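Local atomic coordinates of aldehyde dehydrogenase (Trypanosoma brucei, PDB entry 5MYP), a protein that probably oxidises aldehydes to carboxylic acids with NAD+ as the electron acceptor, as other members of the aldehyde dehydrogenase family do. Residues 78-83 against 137-142; 241-246 against 273-278. All blocks are in the same frame, centred on the assembly; numbering follows the deposited sequence.

How the contacts relate
Both contacts are buried and pair two helices through aliphatic side chains, with no hydrogen bond between segments. Contact 1 lies deep, its centre about 13 Å from that of the chain, and joins helices 69-95 and 132-143 through Leu139 set against Leu80 and the methylenes of Glu83. Contact 2 sits further out, its centre about 27 Å from that of the chain, where helices 240-252 and 272-287 let alanine meet alanine; the charged pair Lys241-Glu245 stays within one helix. They share no helix; the centres of contacts 1 and 2 are about 34 Å apart. Leu78, Arg81, Val242, Val243 and Arg246 reach the second subunit, but of these only Val243 also touches across its contact.

Contact 1 of 2, residues 78-83 against 137-142; sequences LPLRNE and PLLGAL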
loop_
_atom_site.group_PDB
_atom_site.type_symbol
_atom_site.label_atom_id
_atom_site.label_comp_id
_atom_site.label_asym_id
_atom_site.label_seq_id
_atom_site.Cartn_x
_atom_site.Cartn_y
_atom_site.Cartn_z
ATOM N N LEU A 78 -5.911 18.171 -21.232
ATOM C CA LEU A 78 -4.899 19.017 -20.584
ATOM C C LEU A 78 -4.227 18.365 -19.360
ATOM O O LEU A 78 -3.008 18.445 -19.236
ATOM C CB LEU A 78 -5.464 20.408 -20.230
ATOM C CG LEU A 78 -5.777 21.349 -21.400
ATOM C CD1 LEU A 78 -6.440 22.619 -20.879
ATOM C CD2 LEU A 78 -4.535 21.684 -22.216
ATOM N N PRO A 79 -5.008 17.724 -18.461
ATOM C CA PRO A 79 -4.374 16.967 -17.365
ATOM C C PRO A 79 -3.436 15.846 -17.820
ATOM O O PRO A 79 -2.392 15.646 -17.205
ATOM C CB PRO A 79 -5.571 16.391 -16.603
ATOM C CG PRO A 79 -6.641 17.393 -16.813
ATOM C CD PRO A 79 -6.453 17.892 -18.224
ATOM N N LEU A 80 -3.805 15.133 -18.885
ATOM C CA LEU A 80 -2.927 14.111 -19.464
ATOM C C LEU A 80 -1.634 14.702 -20.026
ATOM O O LEU A 80 -0.560 14.154 -19.799
ATOM C CB LEU A 80 -3.652 13.299 -20.546
ATOM C CG LEU A 80 -4.649 12.253 -20.038
ATOM C CD1 LEU A 80 -5.403 11.653 -21.208
ATOM C CD2 LEU A 80 -3.960 11.162 -19.225
ATOM N N ARG A 81 -1.744 15.813 -20.753
ATOM C CA ARG A 81 -0.567 16.511 -21.286
ATOM C C ARG A 81 0.375 16.947 -20.165
ATOM O O ARG A 81 1.584 16.713 -20.239
ATOM C CB ARG A 81 -0.983 17.729 -22.120
ATOM C CG ARG A 81 0.152 18.358 -22.902
ATOM C CD ARG A 81 -0.294 19.626 -23.593
ATOM N NE ARG A 81 -0.382 20.740 -22.649
ATOM C CZ ARG A 81 -0.931 21.927 -22.912
ATOM N NH1 ARG A 81 -1.478 22.189 -24.102
ATOM N NH2 ARG A 81 -0.943 22.867 -21.967
ATOM N N ASN A 82 -0.188 17.556 -19.124
ATOM C CA ASN A 82 0.589 17.989 -17.959
ATOM C C ASN A 82 1.239 16.816 -17.225
ATOM O O ASN A 82 2.364 16.939 -16.746
ATOM C CB ASN A 82 -0.283 18.792 -16.984
ATOM C CG ASN A 82 -0.768 20.111 -17.574
ATOM O OD1 ASN A 82 -0.185 20.643 -18.520
ATOM N ND2 ASN A 82 -1.852 20.636 -17.017
ATOM N N GLU A 83 0.533 15.688 -17.145
ATOM C CA GLU A 83 1.068 14.472 -16.514
ATOM C C GLU A 83 2.292 13.940 -17.257
ATOM O O GLU A 83 3.291 13.599 -16.627
ATOM C CB GLU A 83 -0.005 13.377 -16.440
ATOM C CG GLU A 83 0.373 12.161 -15.598
ATOM C CD GLU A 83 0.382 12.428 -14.102
ATOM O OE1 GLU A 83 -0.126 13.479 -13.650
ATOM O OE2 GLU A 83 0.890 11.562 -13.359
ATOM N N PRO A 137 -2.973 6.549 -15.080
ATOM C CA PRO A 137 -2.253 5.469 -14.380
ATOM C C PRO A 137 -1.164 4.803 -15.230
ATOM O O PRO A 137 -0.076 4.535 -14.726
ATOM C CB PRO A 137 -3.357 4.449 -14.052
ATOM C CG PRO A 137 -4.630 5.211 -14.122
ATOM C CD PRO A 137 -4.420 6.277 -15.150
ATOM N N LEU A 138 -1.469 4.538 -16.501
ATOM C CA LEU A 138 -0.510 3.925 -17.424
ATOM C C LEU A 138 0.790 4.731 -17.530
ATOM O O LEU A 138 1.876 4.162 -17.442
ATOM C CB LEU A 138 -1.132 3.749 -18.814
ATOM C CG LEU A 138 -0.239 3.139 -19.900
ATOM C CD1 LEU A 138 0.197 1.729 -19.513
ATOM C CD2 LEU A 138 -0.955 3.148 -21.240
ATOM N N LEU A 139 0.671 6.046 -17.715
ATOM C CA LEU A 139 1.847 6.924 -17.814
ATOM C C LEU A 139 2.775 6.748 -16.611
ATOM O O LEU A 139 3.989 6.607 -16.769
ATOM C CB LEU A 139 1.427 8.389 -17.937
ATOM C CG LEU A 139 0.765 8.796 -19.252
ATOM C CD1 LEU A 139 0.093 10.152 -19.107
ATOM C CD2 LEU A 139 1.783 8.805 -20.382
ATOM N N GLY A 140 2.181 6.733 -15.419
ATOM C CA GLY A 140 2.913 6.489 -14.183
ATOM C C GLY A 140 3.601 5.134 -14.118
ATOM O O GLY A 140 4.755 5.044 -13.710
ATOM N N ALA A 141 2.886 4.084 -14.518
ATOM C CA ALA A 141 3.442 2.724 -14.519
ATOM C C ALA A 141 4.649 2.602 -15.458
ATOM O O ALA A 141 5.643 1.972 -15.111
ATOM C CB ALA A 141 2.371 1.706 -14.896
ATOM N N LEU A 142 4.556 3.231 -16.630
ATOM C CA LEU A 142 5.639 3.197 -17.612
ATOM C C LEU A 142 6.825 4.080 -17.204
ATOM O O LEU A 142 7.978 3.734 -17.480
ATOM C CB LEU A 142 5.118 3.597 -18.994
ATOM C CG LEU A 142 4.042 2.667 -19.577
ATOM C CD1 LEU A 142 3.383 3.278 -20.799
ATOM C CD2 LEU A 142 4.613 1.289 -19.899
#
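Leu139 reaches from helix 132-143 toward helix 69-95 and makes the close contacts with one methyl, CD1. That methyl meets three things: the methylene of Glu83, with CG 4.1 Å from Leu139 CD1; the backbone of Leu80, whose O is 4.1 Å from the same CD1; and the side chain of Leu80, where CD2 stands 4.2 Å from Leu139 CD1. The two leucine side chains cross at about a right angle, whereas Glu83 and Leu139 run past each other in opposite directions. No hydrogen bond links the segments, and the nearest alpha carbons, CA of Glu83 and CA of Leu139, are 7.7 Å apart, so the helices meet through side chains, and one methyl reaches a backbone O.

Glu83 offers Leu139 its aliphatic part. With CG anti to the backbone N (chi1 -170°) and a bend at the next bond (chi2 72°), the methylenes lie against the leucine while the carboxylate turns to partners elsewhere. Both oxygens of this buried acid, about 11 Å from the side chain of the predicted active-site residue Glu223, are satisfied, OE2 by the backbone N of Gly446 and OE1 by NE2 of Gln136 just before the facing segment, and these bonds fix the rotation of the group.

Further out, Leu80 packs on Leu131 in the loop before helix 132-143 and on Leu132, Leu135 and Gln136 of that helix, while Leu139 also touches Val84 and Leu87 of helix 69-95 and Leu43 and Leu46 of helix 36-52, so a third helix packs on the same leucine. Helix 132-143 itself lies in the connection between the parallel strands 110-124 and 147-151.

Contact 2 of 2, residues 241-246 against 273-278; sequences KVVAER and SVLVDA
Ala244 and Ala278 mark the close approach of helices 240-252 and 272-287, their CA atoms 5.6 Å apart. Such proximity is possible because both positions carry only a methyl directed at the other helix. The fit is tight: CB of Ala244 lies 3.5 Å from CB of Ala278, shorter than usual for two carbons in van der Waals contact. The same methyl also presses on the backbone of the other helix, with Ala244 CB 3.4 Å from the carbonyl carbon C of Ala278.

Beside the alanines, Val243 and Leu275 make the second apolar contact, CG1 of Val243 coming within 4.1 Å of CD1 of Leu275. Their side chains cross at about a right angle. Leu275 extends CG anti to its own N (chi1 177°), which swings its end toward helix 240-252; it also packs on Val265 and Val267 of strand 264-268.

The helices belong to a beta-alpha-beta arrangement: helix 240-252 connects the parallel, paired strands 229-232 and 264-268, and helix 272-287 follows the second of them. The contact thus joins successive helices packed against the sheet that holds these strands, in what is, as in the family, the catalytic domain, though away from the predicted active-site residues.

Lys241 and Glu245 start out away from the facing segment and form an i to i+4 salt bridge, NZ of Lys241 to OE2 of Glu245 at 3.1 Å. The ammonium approaches the syn side of the carboxylate, 31° out of its plane. Glu245 also packs on Ala282 and Met286, further along helix 272-287. Phe464 of the second subunit packs on Val242 and Val243, and Arg246 NH1 bonds to the O of Asn420 in its own chain and to the O of Gly463 in the second subunit.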
loop_
_atom_site.group_PDB
_atom_site.type_symbol
_atom_site.label_atom_id
_atom_site.label_comp_id
_atom_site.label_asym_id
_atom_site.label_seq_id
_atom_site.Cartn_x
_atom_site.Cartn_y
_atom_site.Cartn_z
ATOM N N LYS A 241 -22.411 33.874 -4.418
ATOM C CA LYS A 241 -22.441 33.652 -5.869
ATOM C C LYS A 241 -21.290 32.754 -6.328
ATOM O O LYS A 241 -21.501 31.834 -7.122
ATOM C CB LYS A 241 -22.408 34.978 -6.637
ATOM C CG LYS A 241 -22.818 34.840 -8.095
ATOM C CD LYS A 241 -23.083 36.189 -8.758
ATOM C CE LYS A 241 -21.858 36.722 -9.476
ATOM N NZ LYS A 241 -21.698 36.115 -10.827
ATOM N N VAL A 242 -20.086 33.017 -5.820
ATOM C CA VAL A 242 -18.904 32.213 -6.155
ATOM C C VAL A 242 -19.002 30.809 -5.530
ATOM O O VAL A 242 -18.621 29.823 -6.167
ATOM C CB VAL A 242 -17.586 32.909 -5.729
ATOM C CG1 VAL A 242 -16.380 31.998 -5.960
ATOM C CG2 VAL A 242 -17.414 34.222 -6.481
ATOM N N VAL A 243 -19.513 30.736 -4.299
ATOM C CA VAL A 243 -19.778 29.456 -3.626
ATOM C C VAL A 243 -20.678 28.585 -4.506
ATOM O O VAL A 243 -20.350 27.430 -4.784
ATOM C CB VAL A 243 -20.439 29.654 -2.231
ATOM C CG1 VAL A 243 -20.957 28.333 -1.656
ATOM C CG2 VAL A 243 -19.467 30.301 -1.250
ATOM N N ALA A 244 -21.792 29.160 -4.953
ATOM C CA ALA A 244 -22.788 28.439 -5.750
ATOM C C ALA A 244 -22.276 28.067 -7.141
ATOM O O ALA A 244 -22.580 26.983 -7.646
ATOM C CB ALA A 244 -24.067 29.258 -5.860
ATOM N N GLU A 245 -21.513 28.969 -7.758
ATOM C CA GLU A 245 -20.928 28.707 -9.074
ATOM C C GLU A 245 -19.945 27.535 -9.050
ATOM O O GLU A 245 -19.963 26.693 -9.947
ATOM C CB GLU A 245 -20.257 29.966 -9.636
ATOM C CG GLU A 245 -21.266 30.972 -10.185
ATOM C CD GLU A 245 -20.676 32.343 -10.476
ATOM O OE1 GLU A 245 -19.579 32.673 -9.968
ATOM O OE2 GLU A 245 -21.331 33.106 -11.218
ATOM N N ARG A 246 -19.113 27.473 -8.012
ATOM C CA ARG A 246 -18.138 26.388 -7.875
ATOM C C ARG A 246 -18.819 25.042 -7.604
ATOM O O ARG A 246 -18.484 24.044 -8.248
ATOM C CB ARG A 246 -17.100 26.725 -6.803
ATOM C CG ARG A 246 -16.169 27.837 -7.262
ATOM C CD ARG A 246 -15.247 28.361 -6.179
ATOM N NE ARG A 246 -14.421 29.453 -6.703
ATOM C CZ ARG A 246 -13.420 30.052 -6.057
ATOM N NH1 ARG A 246 -13.072 29.683 -4.827
ATOM N NH2 ARG A 246 -12.755 31.042 -6.653
ATOM N N SER A 273 -31.623 29.315 2.342
ATOM C CA SER A 273 -32.387 29.972 1.278
ATOM C C SER A 273 -31.478 30.694 0.288
ATOM O O SER A 273 -31.637 30.531 -0.918
ATOM C CB SER A 273 -33.419 30.946 1.856
ATOM O OG SER A 273 -34.229 31.494 0.828
ATOM N N VAL A 274 -30.534 31.487 0.798
ATOM C CA VAL A 274 -29.589 32.208 -0.072
ATOM C C VAL A 274 -28.715 31.271 -0.918
ATOM O O VAL A 274 -28.455 31.564 -2.086
ATOM C CB VAL A 274 -28.703 33.235 0.685
ATOM C CG1 VAL A 274 -29.558 34.368 1.241
ATOM C CG2 VAL A 274 -27.863 32.592 1.787
ATOM N N LEU A 275 -28.294 30.144 -0.342
ATOM C CA LEU A 275 -27.505 29.157 -1.085
ATOM C C LEU A 275 -28.318 28.528 -2.212
ATOM O O LEU A 275 -27.855 28.462 -3.348
ATOM C CB LEU A 275 -26.970 28.057 -0.160
ATOM C CG LEU A 275 -26.183 26.912 -0.814
ATOM C CD1 LEU A 275 -24.999 27.428 -1.618
ATOM C CD2 LEU A 275 -25.728 25.921 0.241
ATOM N N VAL A 276 -29.527 28.075 -1.886
ATOM C CA VAL A 276 -30.395 27.406 -2.862
ATOM C C VAL A 276 -30.738 28.353 -4.018
ATOM O O VAL A 276 -30.679 27.956 -5.180
ATOM C CB VAL A 276 -31.664 26.828 -2.191
ATOM C CG1 VAL A 276 -32.694 26.380 -3.218
ATOM C CG2 VAL A 276 -31.289 25.665 -1.273
ATOM N N ASP A 277 -31.073 29.600 -3.694
ATOM C CA ASP A 277 -31.320 30.626 -4.715
ATOM C C ASP A 277 -30.085 30.880 -5.583
ATOM O O ASP A 277 -30.201 30.981 -6.803
ATOM C CB ASP A 277 -31.777 31.945 -4.076
ATOM C CG ASP A 277 -33.192 31.873 -3.503
ATOM O OD1 ASP A 277 -33.856 30.815 -3.592
ATOM O OD2 ASP A 277 -33.649 32.899 -2.956
ATOM N N ALA A 278 -28.914 30.973 -4.952
ATOM C CA ALA A 278 -27.654 31.173 -5.676
ATOM C C ALA A 278 -27.319 29.991 -6.590
ATOM O O ALA A 278 -26.877 30.189 -7.723
ATOM C CB ALA A 278 -26.511 31.435 -4.705
#